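Local structure of F5/8 type C domain protein (7JRM) at residues E51-S54 / G55-V59; R113-N116 / E117-V121. The protein probably binds mucin glycans through a calcium-containing carbohydrate-binding module, as part of the O-glycopeptidase ZmpB. All blocks are in the same frame, centred on the assembly; numbering follows the deposited sequence.

Contact 1: E51-S54 / G55-V59; sequences EGKS and GIFTV
Lys53 and Phe57, four residues apart, meet where a loop enters strand 55-64 of the Ig-like domain, a beta-sheet unit in which this strand lies between strands 70-79 and 43-47. The first shell is a backbone oxygen and an aliphatic carbon against one end of the aromatic ring. Lys53 O sits in the ring plane at the edge, 3.4 Å from Phe57 CZ and 3.6 Å from Phe57 CE2, so the polar oxygen faces the weakly positive C-H rim rather than the pi cloud. The lysine side chain comes to the neighbouring part of the same end: Lys53 CE is 3.5 Å from Phe57 CE1 and 3.9 Å from Phe57 CZ. This is a van der Waals contact of a methylene group. The lysine gets there by running extended at first, with CG opposite the backbone N (chi1 175°), and then bending at chi3 and chi4, which carries CE along the ring end.

The next shell packs around the ring and pairs the chain leading to it. Phe57 makes a T-shaped stack with Phe49 and packs on Val79, while its backbone pairs with Ile77 of strand 70-79. Gly55, buried and almost fully extended, makes its own backbone pairing with Val79, and this joins the incoming loop to the sheet directly ahead of the aromatic residue. Between Lys53 and Gly55, Ser54 takes no part through its side chain in the contact with the ring. The chi1 of Ser54 is 180°, setting OG opposite its own backbone N, and two backbone groups grip that oxygen: OG donates to Val79 O and accepts from Ala227 N. The Ser54 backbone itself touches the ring more loosely, its C lying 4.3 Å from Phe57 CZ.

Contact 2: R113-N116 / E117-V121; sequences RLLN and EDNSV
This is a tight hairpin contact, a 3:5 hairpin with a type I turn and a G1 beta bulge, linking strands 112-115 and 121-124 of a two-stranded sheet in the NPCBM/NEW2 domain. Two backbone bonds define it. Asn116 N donates to Ser120 O at 2.7 Å, nearly in line with the carbonyl, and Asn119 N reaches Asn116 O at 3.2 Å from well above the carbonyl plane. Asn119 takes the positive phi of the bulge (69°). Beyond it, Leu115 and Val121 form an antiparallel non-hydrogen-bonded pair.

Side chains brace the loop from within. Asn116 ND2 lies 3.1 Å from Ser120 OG, which is in the amide plane, and the N-H points almost straight at it (167°). Ser120 OG donates a hydrogen bond to Asp118 OD1, 2.7 Å away, on the syn side and 30° out of the carboxylate plane, so amide, hydroxyl and carboxylate form a hydrogen-bonded chain across the turn. Glu122 OE1 also accepts from Asn116 ND2, and Lys187 NZ binds Asn116 OD1, so both ends of the buried amide are engaged and its flip state is set. On the leucine side of the hairpin, Leu115 CD1 rests 3.4 Å from Asn119 O.

Contact 1 comes first along the chain and closes before contact 2 opens. Their centres are 30 Å apart and their nearest atoms about 21 Å, with no touch. They share no sheet: residues 51-59 lead into a central strand of the Ig-like sheet, whereas 113-121 form a hairpin in the carbohydrate-binding domain, where Leu114 packs on strand 215-224. The two domains nevertheless adjoin beside contact 1, where Ile56 touches Arg195. Contact 1 thus appears to lie near where the two domains meet, whereas the outside partners named for contact 2 belong to its own domain. Neither includes a calcium ligand, so the metal site of Ser163, Val206, Asp208, Gly210 and Asp214 is formed elsewhere.

Contact 1: E51-S54 / G55-V59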
loop_
_atom_site.group_PDB
_atom_site.type_symbol
_atom_site.label_atom_id
_atom_site.label_comp_id
_atom_site.label_asym_id
_atom_site.label_seq_id
_atom_site.Cartn_x
_atom_site.Cartn_y
_atom_site.Cartn_z
ATOM N N GLU A 51 7.679 6.741 17.347
ATOM C CA GLU A 51 6.909 7.018 16.142
ATOM C C GLU A 51 6.111 5.790 15.719
ATOM O O GLU A 51 6.480 4.649 16.012
ATOM C CB GLU A 51 7.831 7.452 15.002
ATOM C CG GLU A 51 8.498 8.801 15.204
ATOM C CD GLU A 51 7.743 9.933 14.545
ATOM O OE1 GLU A 51 6.768 9.656 13.816
ATOM O OE2 GLU A 51 8.128 11.102 14.753
ATOM N N GLY A 52 5.006 6.037 15.018
ATOM C CA GLY A 52 4.161 4.952 14.549
ATOM C C GLY A 52 3.570 4.106 15.653
ATOM O O GLY A 52 3.317 2.914 15.446
ATOM N N LYS A 53 3.343 4.689 16.827
ATOM C CA LYS A 53 2.824 3.950 17.970
ATOM C C LYS A 53 1.773 4.787 18.680
ATOM O O LYS A 53 1.996 5.970 18.953
ATOM C CB LYS A 53 3.948 3.577 18.945
ATOM C CG LYS A 53 3.467 2.904 20.219
ATOM C CD LYS A 53 4.618 2.643 21.174
ATOM C CE LYS A 53 4.237 2.979 22.605
ATOM N NZ LYS A 53 3.228 2.028 23.146
ATOM N N SER A 54 0.631 4.171 18.975
ATOM C CA SER A 54 -0.437 4.848 19.696
ATOM C C SER A 54 -0.150 4.822 21.191
ATOM O O SER A 54 0.211 3.778 21.744
ATOM C CB SER A 54 -1.782 4.186 19.403
ATOM O OG SER A 54 -2.832 4.831 20.101
ATOM N N GLY A 55 -0.310 5.966 21.840
ATOM C CA GLY A 55 -0.063 6.052 23.264
ATOM C C GLY A 55 0.000 7.494 23.714
ATOM O O GLY A 55 -0.185 8.429 22.928
ATOM N N ILE A 56 0.263 7.654 25.008
ATOM C CA ILE A 56 0.412 8.962 25.638
ATOM C C ILE A 56 1.848 9.062 26.132
ATOM O O ILE A 56 2.230 8.388 27.095
ATOM C CB ILE A 56 -0.587 9.167 26.785
ATOM C CG1 ILE A 56 -2.017 8.959 26.281
ATOM C CG2 ILE A 56 -0.429 10.554 27.388
ATOM C CD1 ILE A 56 -3.022 8.703 27.378
ATOM N N PHE A 57 2.641 9.902 25.474
ATOM C CA PHE A 57 4.069 10.007 25.732
ATOM C C PHE A 57 4.389 11.315 26.444
ATOM O O PHE A 57 3.724 12.333 26.237
ATOM C CB PHE A 57 4.865 9.920 24.426
ATOM C CG PHE A 57 4.419 8.808 23.519
ATOM C CD1 PHE A 57 4.932 7.530 23.664
ATOM C CD2 PHE A 57 3.484 9.041 22.523
ATOM C CE1 PHE A 57 4.523 6.505 22.832
ATOM C CE2 PHE A 57 3.070 8.021 21.689
ATOM C CZ PHE A 57 3.590 6.752 21.843
ATOM N N THR A 58 5.420 11.275 27.284
ATOM C CA THR A 58 5.866 12.428 28.055
ATOM C C THR A 58 7.162 12.962 27.461
ATOM O O THR A 58 8.081 12.187 27.173
ATOM C CB THR A 58 6.076 12.055 29.525
ATOM O OG1 THR A 58 4.842 11.586 30.084
ATOM C CG2 THR A 58 6.562 13.259 30.321
ATOM N N VAL A 59 7.231 14.279 27.271
ATOM C CA VAL A 59 8.418 14.941 26.742
ATOM C C VAL A 59 8.778 16.096 27.667
ATOM O O VAL A 59 7.902 16.872 28.067
ATOM C CB VAL A 59 8.205 15.451 25.303
ATOM C CG1 VAL A 59 9.520 15.943 24.719
ATOM C CG2 VAL A 59 7.604 14.362 24.427
#

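Contact 2: R113-N116 / E117-V121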
loop_
_atom_site.group_PDB
_atom_site.type_symbol
_atom_site.label_atom_id
_atom_site.label_comp_id
_atom_site.label_asym_id
_atom_site.label_seq_id
_atom_site.Cartn_x
_atom_site.Cartn_y
_atom_site.Cartn_z
ATOM N N ARG A 113 -19.213 29.283 17.379
ATOM C CA ARG A 113 -18.229 30.148 16.745
ATOM C C ARG A 113 -17.274 30.691 17.795
ATOM O O ARG A 113 -17.709 31.260 18.800
ATOM C CB ARG A 113 -18.911 31.303 15.999
ATOM C CG ARG A 113 -19.694 30.861 14.771
ATOM C CD ARG A 113 -20.532 31.994 14.199
ATOM N NE ARG A 113 -21.468 32.542 15.176
ATOM C CZ ARG A 113 -21.634 33.842 15.402
ATOM N NH1 ARG A 113 -20.926 34.732 14.721
ATOM N NH2 ARG A 113 -22.509 34.252 16.309
ATOM N N LEU A 114 -15.977 30.517 17.555
ATOM C CA LEU A 114 -14.932 31.006 18.439
ATOM C C LEU A 114 -13.959 31.864 17.642
ATOM O O LEU A 114 -14.035 31.953 16.413
ATOM C CB LEU A 114 -14.191 29.850 19.125
ATOM C CG LEU A 114 -15.024 28.980 20.067
ATOM C CD1 LEU A 114 -14.156 27.920 20.728
ATOM C CD2 LEU A 114 -15.722 29.837 21.110
ATOM N N LEU A 115 -13.034 32.497 18.355
ATOM C CA LEU A 115 -12.054 33.391 17.754
ATOM C C LEU A 115 -10.718 32.677 17.589
ATOM O O LEU A 115 -10.262 31.972 18.494
ATOM C CB LEU A 115 -11.873 34.650 18.604
ATOM C CG LEU A 115 -10.965 35.743 18.037
ATOM C CD1 LEU A 115 -11.649 36.465 16.887
ATOM C CD2 LEU A 115 -10.562 36.724 19.126
ATOM N N ASN A 116 -10.098 32.864 16.428
ATOM C CA ASN A 116 -8.799 32.278 16.140
ATOM C C ASN A 116 -7.680 33.240 16.532
ATOM O O ASN A 116 -7.911 34.391 16.906
ATOM C CB ASN A 116 -8.692 31.912 14.659
ATOM C CG ASN A 116 -9.514 30.689 14.301
ATOM O OD1 ASN A 116 -9.586 29.730 15.068
ATOM N ND2 ASN A 116 -10.136 30.717 13.128
ATOM N N GLU A 117 -6.442 32.747 16.438
ATOM C CA GLU A 117 -5.290 33.569 16.792
ATOM C C GLU A 117 -5.117 34.744 15.836
ATOM O O GLU A 117 -4.663 35.816 16.252
ATOM C CB GLU A 117 -4.023 32.717 16.818
ATOM C CG GLU A 117 -2.927 33.265 17.720
ATOM C CD GLU A 117 -3.316 33.248 19.185
ATOM O OE1 GLU A 117 -3.920 32.248 19.630
ATOM O OE2 GLU A 117 -3.017 34.233 19.892
ATOM N N ASP A 118 -5.470 34.567 14.563
ATOM C CA ASP A 118 -5.363 35.625 13.568
ATOM C C ASP A 118 -6.621 36.485 13.487
ATOM O O ASP A 118 -6.845 37.142 12.463
ATOM C CB ASP A 118 -5.039 35.029 12.195
ATOM C CG ASP A 118 -6.083 34.033 11.725
ATOM O OD1 ASP A 118 -7.016 33.725 12.497
ATOM O OD2 ASP A 118 -5.969 33.555 10.577
ATOM N N ASN A 119 -7.444 36.484 14.536
ATOM C CA ASN A 119 -8.675 37.258 14.682
ATOM C C ASN A 119 -9.790 36.802 13.750
ATOM O O ASN A 119 -10.866 37.414 13.757
ATOM C CB ASN A 119 -8.449 38.765 14.486
ATOM C CG ASN A 119 -8.547 39.539 15.785
ATOM O OD1 ASN A 119 -8.232 39.018 16.855
ATOM N ND2 ASN A 119 -8.990 40.788 15.698
ATOM N N SER A 120 -9.584 35.759 12.952
ATOM C CA SER A 120 -10.680 35.200 12.181
ATOM C C SER A 120 -11.565 34.344 13.083
ATOM O O SER A 120 -11.176 33.948 14.184
ATOM C CB SER A 120 -10.157 34.370 11.007
ATOM O OG SER A 120 -9.435 33.238 11.459
ATOM N N VAL A 121 -12.772 34.063 12.602
ATOM C CA VAL A 121 -13.766 33.314 13.362
ATOM C C VAL A 121 -13.752 31.865 12.895
ATOM O O VAL A 121 -13.794 31.593 11.689
ATOM C CB VAL A 121 -15.167 33.930 13.206
ATOM C CG1 VAL A 121 -16.222 33.024 13.827
ATOM C CG2 VAL A 121 -15.209 35.314 13.835
#